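Local coordinates for major royal jelly protein 1 (Apis mellifera, PDB 5YYL) that is the most abundant protein of royal jelly, where it probably serves as larval food, and binds the sterol 24-methylenecholesterol, at residues 31-36 with 401-406; 70-75 with 127-132; 358-363 with 375-380; 369-374 with 421-426. All coordinates share one frame; numbering follows the deposited sequence.

Contact 1: 31-36 with 401-406; sequences LPILHE and RIMNAN
Two backbone donors converge on one carbonyl at the middle of this pairing. I402 O takes L34 N at 2.8 Å, nearly along the C=O axis, and H35 N at 3.3 Å, in the carbonyl plane on a lone pair. I402 N returns an almost straight bond (170°) to H35 O at 2.9 Å. P32, which has no N-H to give, contributes its carbonyl instead, and P32 O accepts N404 N at 3.0 Å.

Apolar branches fill in round these bonds. L34 has CG anti to its backbone N (chi1 -169°), which carries CD2 obliquely across to I402 CG2, 4.1 Å away. L31 lies with CB against M403 CB (3.8 Å), and its CG meets the small A405 CB. At the far end the E36 and R401 chains run side by side, pointing the same way, and finish in a long salt bridge of 3.8 Å between E36 OE2 and R401 NE.

Backbone bonds of R401, M403 and A405 to S382, V380 and I378 fix strand 400-406 from its other side. The doubled pairing of L34 and H35 with I402 is a classic beta bulge, set where an N-terminal strand joins C-terminal strands, the Velcro closure characteristic of beta-propellers.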
# COMPACT_ATOMS: atom_id res chain seq x y z
N LEU A 31 27.24 -14.74 17.93
CA LEU A 31 26.57 -14.09 16.82
C LEU A 31 25.41 -14.95 16.36
O LEU A 31 25.54 -16.17 16.28
CB LEU A 31 27.56 -13.89 15.69
CG LEU A 31 28.39 -12.61 15.72
CD1 LEU A 31 28.92 -12.29 17.10
CD2 LEU A 31 29.51 -12.72 14.71
N PRO A 32 24.26 -14.33 16.04
CA PRO A 32 23.14 -15.14 15.56
C PRO A 32 23.46 -16.05 14.37
O PRO A 32 24.04 -15.64 13.36
CB PRO A 32 22.10 -14.10 15.14
CG PRO A 32 22.81 -12.82 15.05
CD PRO A 32 23.91 -12.90 16.06
N ILE A 33 23.05 -17.30 14.52
CA ILE A 33 23.19 -18.31 13.50
C ILE A 33 22.18 -18.10 12.40
O ILE A 33 21.02 -17.86 12.65
CB ILE A 33 23.06 -19.71 14.12
CG1 ILE A 33 24.39 -20.07 14.82
CG2 ILE A 33 22.72 -20.73 13.07
CD1 ILE A 33 24.25 -20.87 16.10
N LEU A 34 22.68 -18.18 11.17
CA LEU A 34 21.90 -18.11 9.95
C LEU A 34 21.64 -19.53 9.43
O LEU A 34 20.55 -19.82 8.95
CB LEU A 34 22.67 -17.30 8.92
CG LEU A 34 21.98 -16.87 7.65
CD1 LEU A 34 20.84 -15.92 7.93
CD2 LEU A 34 22.95 -16.23 6.68
N HIS A 35 22.66 -20.40 9.49
CA HIS A 35 22.53 -21.82 9.11
C HIS A 35 23.47 -22.66 9.95
O HIS A 35 24.59 -22.24 10.24
CB HIS A 35 22.87 -22.04 7.64
CG HIS A 35 21.96 -21.33 6.70
ND1 HIS A 35 20.63 -21.67 6.55
CD2 HIS A 35 22.17 -20.28 5.87
CE1 HIS A 35 20.07 -20.87 5.66
NE2 HIS A 35 20.98 -20.01 5.23
N GLU A 36 23.00 -23.84 10.32
CA GLU A 36 23.77 -24.79 11.10
C GLU A 36 23.78 -26.12 10.39
O GLU A 36 22.88 -26.43 9.61
CB GLU A 36 23.12 -25.00 12.46
CG GLU A 36 23.74 -24.19 13.57
CD GLU A 36 22.99 -24.33 14.88
OE1 GLU A 36 21.86 -24.86 14.90
OE2 GLU A 36 23.52 -23.86 15.92
N ARG A 401 28.82 -23.78 11.14
CA ARG A 401 27.88 -22.69 11.39
C ARG A 401 28.15 -21.50 10.49
O ARG A 401 29.28 -21.11 10.32
CB ARG A 401 28.01 -22.23 12.83
CG ARG A 401 27.76 -23.31 13.87
CD ARG A 401 27.77 -22.69 15.25
NE ARG A 401 27.29 -23.60 16.27
CZ ARG A 401 27.98 -24.63 16.75
NH1 ARG A 401 29.20 -24.94 16.29
NH2 ARG A 401 27.42 -25.39 17.70
N ILE A 402 27.10 -20.92 9.92
CA ILE A 402 27.20 -19.60 9.30
C ILE A 402 26.51 -18.63 10.25
O ILE A 402 25.30 -18.67 10.40
CB ILE A 402 26.53 -19.55 7.92
CG1 ILE A 402 27.28 -20.47 6.95
CG2 ILE A 402 26.49 -18.11 7.42
CD1 ILE A 402 26.65 -20.58 5.57
N MET A 403 27.29 -17.79 10.91
CA MET A 403 26.75 -16.76 11.77
C MET A 403 26.75 -15.43 11.01
O MET A 403 27.27 -15.34 9.90
CB MET A 403 27.55 -16.65 13.05
CG MET A 403 27.51 -17.93 13.87
SD MET A 403 28.82 -17.93 15.11
CE MET A 403 29.97 -18.96 14.21
N ASN A 404 26.08 -14.44 11.59
CA ASN A 404 26.07 -13.10 11.02
C ASN A 404 25.76 -12.06 12.07
O ASN A 404 25.40 -12.40 13.20
CB ASN A 404 25.13 -12.98 9.79
CG ASN A 404 23.66 -13.12 10.15
OD1 ASN A 404 23.29 -13.65 11.21
ND2 ASN A 404 22.79 -12.62 9.25
N ALA A 405 25.97 -10.80 11.71
CA ALA A 405 25.76 -9.68 12.62
C ALA A 405 25.91 -8.37 11.88
O ALA A 405 26.58 -8.31 10.83
CB ALA A 405 26.73 -9.72 13.77
N ASN A 406 25.30 -7.33 12.42
CA ASN A 406 25.48 -5.98 11.90
C ASN A 406 26.83 -5.48 12.35
O ASN A 406 27.19 -5.63 13.51
CB ASN A 406 24.40 -5.04 12.43
CG ASN A 406 24.55 -3.64 11.89
OD1 ASN A 406 25.00 -2.75 12.57
ND2 ASN A 406 24.19 -3.47 10.63

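Contact 2: 70-75 with 127-132; sequences DQWHDK and LAIDKC
I129 reaches across the gap with CG1 anti to its own carbonyl carbon (chi1 -47°), so that CD1 lies against three consecutive residues. There it touches D70 OD1, Q71 O and W72 CB, the last at 3.8 Å from I129 CD1. The D70 and I129 side chains cross obliquely, with I129 CG1 close to D70 CG.

Strands 70-72 and 127-129 run in roughly the same direction, at 31° and 7.6 Å between axes. That is too far for a shared sheet: they are edge strands of separate four-stranded antiparallel sheets, neighbouring blades of the beta-propeller, and a branched aliphatic suits the wedge between them.

The buried D70 carboxylate, beside an aliphatic branch, has both oxygens satisfied, which probably eases its place there. D70 OD1 accepts Q71 N at 2.6 Å on its anti lone pair and forms a salt bridge to K360, while OD2 pairs with K358, which also binds L127 O.

Beyond the strand end a type II' turn spans W72 to K75, and H73 CG sits 3.6 Å above the centre of the indole. Q71 NE2 steadies that turn by donating to H73 O at 2.9 Å. L159 packs against both W72 and I129.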
# COMPACT_ATOMS: atom_id res chain seq x y z
N ASP A 70 29.92 -17.49 0.67
CA ASP A 70 29.64 -16.15 0.18
C ASP A 70 28.13 -16.00 -0.02
O ASP A 70 27.37 -16.90 0.34
CB ASP A 70 30.46 -15.84 -1.08
CG ASP A 70 30.81 -14.35 -1.21
OD1 ASP A 70 29.86 -13.52 -1.12
OD2 ASP A 70 32.02 -14.03 -1.43
N GLN A 71 27.69 -14.87 -0.54
CA GLN A 71 26.28 -14.55 -0.58
C GLN A 71 26.03 -13.59 -1.71
O GLN A 71 26.78 -12.61 -1.85
CB GLN A 71 25.86 -13.92 0.75
CG GLN A 71 24.41 -13.47 0.85
CD GLN A 71 24.12 -12.11 0.23
OE1 GLN A 71 24.95 -11.21 0.28
NE2 GLN A 71 22.95 -11.96 -0.37
N TRP A 72 25.01 -13.87 -2.52
CA TRP A 72 24.53 -12.95 -3.56
C TRP A 72 23.04 -13.16 -3.74
O TRP A 72 22.61 -14.29 -4.00
CB TRP A 72 25.26 -13.20 -4.87
CG TRP A 72 24.85 -12.32 -5.98
CD1 TRP A 72 25.37 -11.10 -6.31
CD2 TRP A 72 23.86 -12.60 -6.96
NE1 TRP A 72 24.76 -10.59 -7.44
CE2 TRP A 72 23.82 -11.50 -7.86
CE3 TRP A 72 23.00 -13.68 -7.19
CZ2 TRP A 72 22.97 -11.45 -8.94
CZ3 TRP A 72 22.14 -13.63 -8.26
CH2 TRP A 72 22.13 -12.52 -9.13
N HIS A 73 22.26 -12.09 -3.57
CA HIS A 73 20.80 -12.15 -3.63
C HIS A 73 20.30 -13.31 -2.74
O HIS A 73 20.67 -13.37 -1.57
CB HIS A 73 20.32 -12.22 -5.08
CG HIS A 73 20.62 -11.00 -5.89
ND1 HIS A 73 20.15 -10.83 -7.18
CD2 HIS A 73 21.31 -9.87 -5.59
CE1 HIS A 73 20.55 -9.65 -7.64
NE2 HIS A 73 21.26 -9.05 -6.70
N ASP A 74 19.53 -14.25 -3.29
CA ASP A 74 18.97 -15.36 -2.49
C ASP A 74 19.93 -16.54 -2.28
O ASP A 74 19.62 -17.44 -1.50
CB ASP A 74 17.64 -15.87 -3.09
CG ASP A 74 17.72 -16.17 -4.58
OD1 ASP A 74 18.70 -15.74 -5.26
OD2 ASP A 74 16.80 -16.84 -5.07
N LYS A 75 21.08 -16.51 -2.96
CA LYS A 75 22.06 -17.59 -2.91
C LYS A 75 23.04 -17.38 -1.76
O LYS A 75 23.52 -16.27 -1.54
CB LYS A 75 22.81 -17.67 -4.24
CG LYS A 75 21.89 -17.85 -5.45
CD LYS A 75 22.63 -17.65 -6.77
CE LYS A 75 21.66 -17.44 -7.94
NZ LYS A 75 20.62 -18.51 -8.05
N LEU A 127 36.09 -18.08 -2.62
CA LEU A 127 35.18 -17.34 -3.50
C LEU A 127 35.30 -15.84 -3.27
O LEU A 127 35.80 -15.38 -2.26
CB LEU A 127 33.74 -17.76 -3.26
CG LEU A 127 33.40 -19.25 -3.35
CD1 LEU A 127 31.95 -19.48 -2.92
CD2 LEU A 127 33.64 -19.80 -4.76
N ALA A 128 34.84 -15.09 -4.26
CA ALA A 128 34.83 -13.64 -4.20
C ALA A 128 33.80 -13.10 -5.18
O ALA A 128 33.71 -13.59 -6.30
CB ALA A 128 36.19 -13.09 -4.53
N ILE A 129 33.04 -12.09 -4.75
CA ILE A 129 32.05 -11.45 -5.59
C ILE A 129 32.43 -9.97 -5.76
O ILE A 129 32.74 -9.28 -4.80
CB ILE A 129 30.64 -11.64 -5.02
CG1 ILE A 129 30.44 -13.12 -4.63
CG2 ILE A 129 29.62 -11.18 -6.04
CD1 ILE A 129 29.01 -13.61 -4.48
N ASP A 130 32.40 -9.51 -7.01
CA ASP A 130 32.86 -8.15 -7.34
C ASP A 130 31.67 -7.22 -7.59
O ASP A 130 30.52 -7.67 -7.59
CB ASP A 130 33.85 -8.18 -8.53
CG ASP A 130 33.20 -8.53 -9.89
OD1 ASP A 130 31.96 -8.46 -10.05
OD2 ASP A 130 33.97 -8.84 -10.82
N LYS A 131 31.97 -5.94 -7.83
CA LYS A 131 30.93 -4.91 -8.08
C LYS A 131 29.98 -5.28 -9.22
O LYS A 131 28.80 -4.93 -9.17
CB LYS A 131 31.57 -3.54 -8.38
N CYS A 132 30.48 -6.01 -10.22
CA CYS A 132 29.73 -6.30 -11.45
C CYS A 132 28.96 -7.64 -11.46
O CYS A 132 28.56 -8.11 -12.52
CB CYS A 132 30.70 -6.25 -12.65
SG CYS A 132 32.35 -5.60 -12.26

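Contact 3: 358-363 with 375-380; sequences KIKEAL and REYILV
The close-knit half of this antiparallel pair is its ladder. K358 and L379 exchange two backbone bonds, as do K360 and Y377. Y377 N to K360 O is 2.9 Å with a nearly straight 168° at the hydrogen. I359 meets I378 between them, CG1 to CG1 at 3.7 Å, beta-branched residues that suit an extended chain. Y377 has CG in the crowded position between its backbone N and carbonyl carbon (chi1 60°), which lays the ring beneath K360: K360 CB stands over one face, 3.9 Å from the ring centroid, a CH-pi contact. K360 then bends at chi2 and carries its ammonium off to D70 and Q71 O.

Toward A362 the pairing loosens. A362 N still donates to R375 O at 2.8 Å, but from above the carbonyl plane. R375, bent at chi3, brings NH1 back to A362 O at 2.6 Å in a weak, strongly bent bond (115°). The exposed E361 offers CB to one guanidinium face and a long salt bridge, OE1 to R375 NH2 at 3.7 Å.

This hairpin of strands 353-361 and 373-383 has strand 400-406 bonded along its far edge; V310 of strand 306-311 packs on I359 and I378, and I69 and Q71 of strand 65-72 on L379.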
# COMPACT_ATOMS: atom_id res chain seq x y z
N LYS A 358 32.90 -12.68 5.26
CA LYS A 358 32.59 -11.73 4.20
C LYS A 358 31.73 -10.62 4.78
O LYS A 358 31.05 -10.82 5.78
CB LYS A 358 31.82 -12.42 3.06
CG LYS A 358 32.48 -13.66 2.50
CD LYS A 358 33.71 -13.31 1.68
CE LYS A 358 34.49 -14.55 1.28
NZ LYS A 358 33.80 -15.30 0.19
N ILE A 359 31.77 -9.44 4.16
CA ILE A 359 30.94 -8.33 4.56
C ILE A 359 30.16 -7.82 3.37
O ILE A 359 30.70 -7.54 2.32
CB ILE A 359 31.77 -7.19 5.24
CG1 ILE A 359 32.26 -7.70 6.60
CG2 ILE A 359 30.92 -5.92 5.42
CD1 ILE A 359 33.02 -6.71 7.44
N LYS A 360 28.86 -7.67 3.59
CA LYS A 360 27.90 -7.25 2.59
C LYS A 360 27.20 -6.00 3.06
O LYS A 360 27.13 -5.75 4.25
CB LYS A 360 26.87 -8.38 2.39
CG LYS A 360 27.48 -9.71 1.96
CD LYS A 360 28.00 -9.68 0.51
CE LYS A 360 29.06 -10.74 0.28
NZ LYS A 360 29.38 -10.87 -1.16
N GLU A 361 26.68 -5.22 2.12
CA GLU A 361 25.84 -4.06 2.40
C GLU A 361 24.37 -4.43 2.15
O GLU A 361 24.05 -5.12 1.18
CB GLU A 361 26.24 -2.89 1.52
CG GLU A 361 27.60 -2.32 1.82
CD GLU A 361 27.98 -1.27 0.79
OE1 GLU A 361 28.12 -0.08 1.18
OE2 GLU A 361 28.12 -1.63 -0.41
N ALA A 362 23.47 -3.94 3.00
CA ALA A 362 22.05 -4.20 2.84
C ALA A 362 21.58 -3.60 1.53
O ALA A 362 22.13 -2.61 1.09
CB ALA A 362 21.26 -3.61 4.00
N LEU A 363 20.60 -4.24 0.89
CA LEU A 363 20.09 -3.83 -0.42
C LEU A 363 18.57 -3.67 -0.34
O LEU A 363 17.96 -4.16 0.61
CB LEU A 363 20.43 -4.90 -1.48
CG LEU A 363 21.89 -5.03 -1.98
CD1 LEU A 363 22.08 -6.35 -2.71
CD2 LEU A 363 22.23 -3.86 -2.88
N ARG A 375 24.21 -0.18 7.15
CA ARG A 375 23.97 -1.09 6.01
C ARG A 375 24.81 -2.36 6.04
O ARG A 375 24.36 -3.40 5.57
CB ARG A 375 24.17 -0.36 4.68
CG ARG A 375 23.13 0.73 4.44
CD ARG A 375 23.45 1.74 3.31
NE ARG A 375 24.22 1.27 2.13
CZ ARG A 375 23.78 0.44 1.19
NH1 ARG A 375 22.56 -0.08 1.27
NH2 ARG A 375 24.57 0.11 0.16
N GLU A 376 26.02 -2.29 6.61
CA GLU A 376 27.00 -3.38 6.51
C GLU A 376 26.77 -4.45 7.56
O GLU A 376 26.55 -4.14 8.73
CB GLU A 376 28.42 -2.86 6.70
CG GLU A 376 29.03 -2.27 5.44
CD GLU A 376 30.45 -1.75 5.69
OE1 GLU A 376 31.34 -2.12 4.85
OE2 GLU A 376 30.67 -1.01 6.70
N TYR A 377 26.85 -5.71 7.12
CA TYR A 377 26.78 -6.87 8.00
C TYR A 377 27.82 -7.91 7.62
O TYR A 377 28.25 -7.98 6.46
CB TYR A 377 25.38 -7.51 7.97
CG TYR A 377 24.90 -7.99 6.62
CD1 TYR A 377 24.30 -7.12 5.71
CD2 TYR A 377 24.99 -9.34 6.27
CE1 TYR A 377 23.84 -7.58 4.48
CE2 TYR A 377 24.52 -9.81 5.03
CZ TYR A 377 23.96 -8.94 4.15
OH TYR A 377 23.52 -9.40 2.93
N ILE A 378 28.17 -8.75 8.59
CA ILE A 378 29.25 -9.72 8.44
C ILE A 378 28.70 -11.14 8.47
O ILE A 378 27.83 -11.43 9.28
CB ILE A 378 30.32 -9.52 9.54
CG1 ILE A 378 31.62 -10.23 9.17
CG2 ILE A 378 29.83 -10.00 10.91
CD1 ILE A 378 32.74 -9.89 10.13
N LEU A 379 29.20 -12.00 7.58
CA LEU A 379 28.89 -13.43 7.56
C LEU A 379 30.13 -14.19 7.98
O LEU A 379 31.21 -13.96 7.46
CB LEU A 379 28.52 -13.85 6.13
CG LEU A 379 27.33 -13.18 5.45
CD1 LEU A 379 27.32 -13.45 3.96
CD2 LEU A 379 26.04 -13.62 6.12
N VAL A 380 29.99 -15.13 8.90
CA VAL A 380 31.12 -15.86 9.47
C VAL A 380 30.91 -17.38 9.34
O VAL A 380 29.94 -17.90 9.88
CB VAL A 380 31.31 -15.51 10.95
CG1 VAL A 380 32.52 -16.22 11.52
CG2 VAL A 380 31.42 -14.01 11.12

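Contact 4: 369-374 with 421-426; sequences FDRYIN and NDRTPF. With 94R ((3beta,14beta,17alpha)-ergosta-5,24(28)-dien-3-ol), chain H; 94R ((3beta,14beta,17alpha)-ergosta-5,24(28)-dien-3-ol), chain F.
A bound water is held by three partners: it donates to R371 O at 2.9 Å, accepts from R423 NE at 3.1 Å in the guanidinium plane, and makes a weak bond to N421 O. The R371 and R423 guanidinium groups stack face to face, centres 4.0 Å apart and planes 23° from parallel, and the water sits at the edge of the R423 group. R371 bends at chi3 to get there, whereas R423 comes extended, and the two chains cross at about a right angle. Flat, delocalised cations can stack in this way near solvent, though their like charges probably weaken the hold.

T424 turns CG2 inward onto Y372 CE1 at 3.5 Å, and its OG1 donates to F426 O at 2.8 Å. The rings of Y372 and F426 are nearly parallel (12°) but slid apart, centroids 4.7 Å from each other, with Y372 CD1 over one F426 face. The opposite face receives C16 of the chain H sterol (94R), 3.7 Å from F426 CE1. C26 of that molecule sits over the F369 ring, and I373 CD1 touches the chain F sterol. F426 also pairs in an antiparallel ladder with a second subunit.

The chemistry thus divides: a water and cations outside, and inside an aromatic wall suited to an apolar sterol at a subunit interface.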
# COMPACT_ATOMS: atom_id res chain seq x y z
N PHE A 369 18.65 7.53 1.63
CA PHE A 369 18.34 6.93 2.92
C PHE A 369 19.52 6.27 3.64
O PHE A 369 19.32 5.63 4.66
CB PHE A 369 17.23 5.87 2.76
CG PHE A 369 15.95 6.39 2.13
CD1 PHE A 369 15.52 7.70 2.34
CD2 PHE A 369 15.17 5.55 1.36
CE1 PHE A 369 14.34 8.16 1.75
CE2 PHE A 369 14.00 6.01 0.77
CZ PHE A 369 13.58 7.32 0.97
N ASP A 370 20.74 6.43 3.14
CA ASP A 370 21.91 5.81 3.80
C ASP A 370 22.05 6.25 5.26
O ASP A 370 22.41 5.45 6.12
CB ASP A 370 23.22 6.14 3.06
CG ASP A 370 23.33 5.45 1.69
OD1 ASP A 370 24.11 5.95 0.84
OD2 ASP A 370 22.65 4.42 1.48
N ARG A 371 21.74 7.52 5.52
CA ARG A 371 21.80 8.10 6.86
C ARG A 371 20.94 7.39 7.91
O ARG A 371 21.25 7.45 9.11
CB ARG A 371 21.44 9.58 6.80
CG ARG A 371 20.00 9.91 6.39
CD ARG A 371 19.72 11.41 6.45
NE ARG A 371 20.55 12.12 5.46
CZ ARG A 371 21.13 13.31 5.63
NH1 ARG A 371 21.01 14.00 6.76
NH2 ARG A 371 21.86 13.81 4.64
N TYR A 372 19.87 6.73 7.48
CA TYR A 372 18.99 6.01 8.38
C TYR A 372 19.39 4.57 8.69
O TYR A 372 18.76 3.94 9.53
CB TYR A 372 17.60 5.99 7.79
CG TYR A 372 17.03 7.37 7.60
CD1 TYR A 372 16.63 8.11 8.69
CD2 TYR A 372 16.90 7.92 6.34
CE1 TYR A 372 16.09 9.38 8.53
CE2 TYR A 372 16.37 9.18 6.16
CZ TYR A 372 15.97 9.90 7.27
OH TYR A 372 15.43 11.15 7.12
N ILE A 373 20.42 4.06 8.02
CA ILE A 373 20.68 2.62 7.98
C ILE A 373 22.14 2.30 8.20
O ILE A 373 23.01 2.80 7.49
CB ILE A 373 20.27 2.02 6.61
CG1 ILE A 373 18.88 2.54 6.23
CG2 ILE A 373 20.27 0.49 6.68
CD1 ILE A 373 18.19 1.82 5.14
N ASN A 374 22.40 1.43 9.19
CA ASN A 374 23.69 0.76 9.31
C ASN A 374 23.66 -0.39 8.34
O ASN A 374 23.13 -1.45 8.68
CB ASN A 374 23.91 0.27 10.73
CG ASN A 374 24.16 1.39 11.70
OD1 ASN A 374 24.74 2.41 11.34
ND2 ASN A 374 23.72 1.22 12.93
N ASN A 421 27.71 10.04 13.60
CA ASN A 421 26.89 11.26 13.43
C ASN A 421 25.43 10.89 13.75
O ASN A 421 24.76 10.24 12.95
CB ASN A 421 27.01 11.83 12.00
CG ASN A 421 28.45 12.11 11.59
N ASP A 422 24.96 11.30 14.92
CA ASP A 422 23.63 10.95 15.44
C ASP A 422 22.65 12.03 14.98
O ASP A 422 22.28 12.93 15.75
CB ASP A 422 23.72 10.84 16.98
CG ASP A 422 22.52 10.16 17.62
OD1 ASP A 422 21.43 10.08 16.99
OD2 ASP A 422 22.68 9.72 18.79
N ARG A 423 22.23 11.94 13.72
CA ARG A 423 21.56 13.07 13.02
C ARG A 423 20.14 12.78 12.53
O ARG A 423 19.62 13.49 11.70
CB ARG A 423 22.43 13.56 11.86
CG ARG A 423 22.80 12.49 10.85
CD ARG A 423 23.45 13.08 9.60
NE ARG A 423 23.87 12.03 8.67
CZ ARG A 423 24.50 12.21 7.51
NH1 ARG A 423 24.80 11.14 6.77
NH2 ARG A 423 24.84 13.43 7.08
N THR A 424 19.51 11.74 13.06
CA THR A 424 18.18 11.32 12.64
C THR A 424 17.45 10.81 13.86
O THR A 424 18.06 10.25 14.75
CB THR A 424 18.24 10.17 11.62
OG1 THR A 424 19.11 9.13 12.09
CG2 THR A 424 18.76 10.70 10.28
N PRO A 425 16.12 10.96 13.90
CA PRO A 425 15.39 10.37 15.02
C PRO A 425 15.37 8.84 15.06
O PRO A 425 14.87 8.27 16.02
CB PRO A 425 13.98 10.92 14.85
CG PRO A 425 13.86 11.17 13.40
CD PRO A 425 15.22 11.57 12.93
N PHE A 426 15.86 8.17 14.02
CA PHE A 426 15.96 6.71 14.02
C PHE A 426 17.14 6.17 13.21
O PHE A 426 17.62 6.82 12.29
CB PHE A 426 14.65 6.07 13.56
CG PHE A 426 14.41 6.18 12.08
CD1 PHE A 426 14.73 5.12 11.24
CD2 PHE A 426 13.87 7.33 11.53
CE1 PHE A 426 14.50 5.21 9.87
CE2 PHE A 426 13.64 7.42 10.16
CZ PHE A 426 13.96 6.37 9.34
C1 94R H . 5.98 0.75 14.93
O1 94R H . 5.45 0.04 18.57
C2 94R H . 5.20 0.44 16.21
C3 94R H . 6.19 0.33 17.37
C4 94R H . 6.97 1.63 17.56
C5 94R H . 7.55 2.15 16.27
C10 94R H . 6.77 2.08 14.96
C19 94R H . 5.78 3.25 14.88
C9 94R H . 7.78 2.11 13.80
C11 94R H . 7.12 1.99 12.43
C12 94R H . 8.10 2.04 11.27
C13 94R H . 8.96 3.30 11.31
C18 94R H . 8.10 4.56 11.11
C17 94R H . 10.16 3.28 10.36
C20 94R H . 9.95 3.63 8.89
C22 94R H . 11.23 3.36 8.10
C23 94R H . 11.48 4.55 7.20
C24 94R H . 12.60 4.36 6.23
C28 94R H . 13.72 3.71 6.49
C25 94R H . 12.43 5.00 4.90
C27 94R H . 12.53 3.96 3.80
C26 94R H . 13.46 6.11 4.82
C21 94R H . 8.79 2.91 8.19
C16 94R H . 11.13 4.25 11.04
C15 94R H . 10.73 4.30 12.51
C14 94R H . 9.66 3.24 12.65
C8 94R H . 8.73 3.29 13.86
C7 94R H . 9.54 3.22 15.14
C6 94R H . 8.77 2.69 16.33
C1 94R F . 15.19 0.94 2.69
O1 94R F . 18.58 0.95 0.97
C2 94R F . 16.18 1.07 1.52
C3 94R F . 17.60 0.88 2.01
C4 94R F . 17.77 -0.47 2.71
C5 94R F . 16.64 -0.80 3.65
C10 94R F . 15.21 -0.46 3.30
C19 94R F . 14.75 -1.48 2.27
C9 94R F . 14.36 -0.47 4.58
C11 94R F . 12.86 -0.21 4.33
C12 94R F . 11.98 -0.28 5.59
C13 94R F . 12.17 -1.62 6.29
C18 94R F . 11.61 -2.76 5.43
C17 94R F . 11.63 -1.71 7.72
C20 94R F . 10.15 -2.00 7.94
C22 94R F . 9.84 -1.89 9.43
C23 94R F . 8.73 -2.83 9.86
C24 94R F . 8.40 -2.74 11.34
C28 94R F . 9.20 -2.26 12.29
C25 94R F . 7.07 -3.29 11.76
C27 94R F . 6.33 -2.29 12.66
C26 94R F . 7.28 -4.65 12.41
C21 94R F . 9.24 -1.04 7.18
C16 94R F . 12.51 -2.79 8.37
C15 94R F . 13.77 -2.91 7.53
C14 94R F . 13.66 -1.73 6.58
C8 94R F . 14.56 -1.75 5.37
C7 94R F . 16.00 -1.86 5.83
C6 94R F . 16.98 -1.44 4.77
O HOH W 1 23.44 9.21 10.00

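Contacts 1 and 3 build one sheet: strand 373-383 is bonded to 353-361 on one side and 400-406 on the other, and both depend chiefly on backbone ladders. Contact 2, whose centre lies about 11 Å from that of contact 3, joins separate sheets through side chains, yet it meets contact 3 through salt bridges. These three are partly buried, within about 15 Å of the chain's centre. Contact 4 lies about 31 Å out; it is well buried there with help from sterols and other chains, and swaps ladder bonds for aromatic and cation stacking. It shares strand 373-383 with contact 3, while N406 ND2 of contact 1 makes a weak hydrogen bond to N374 O of contact 4.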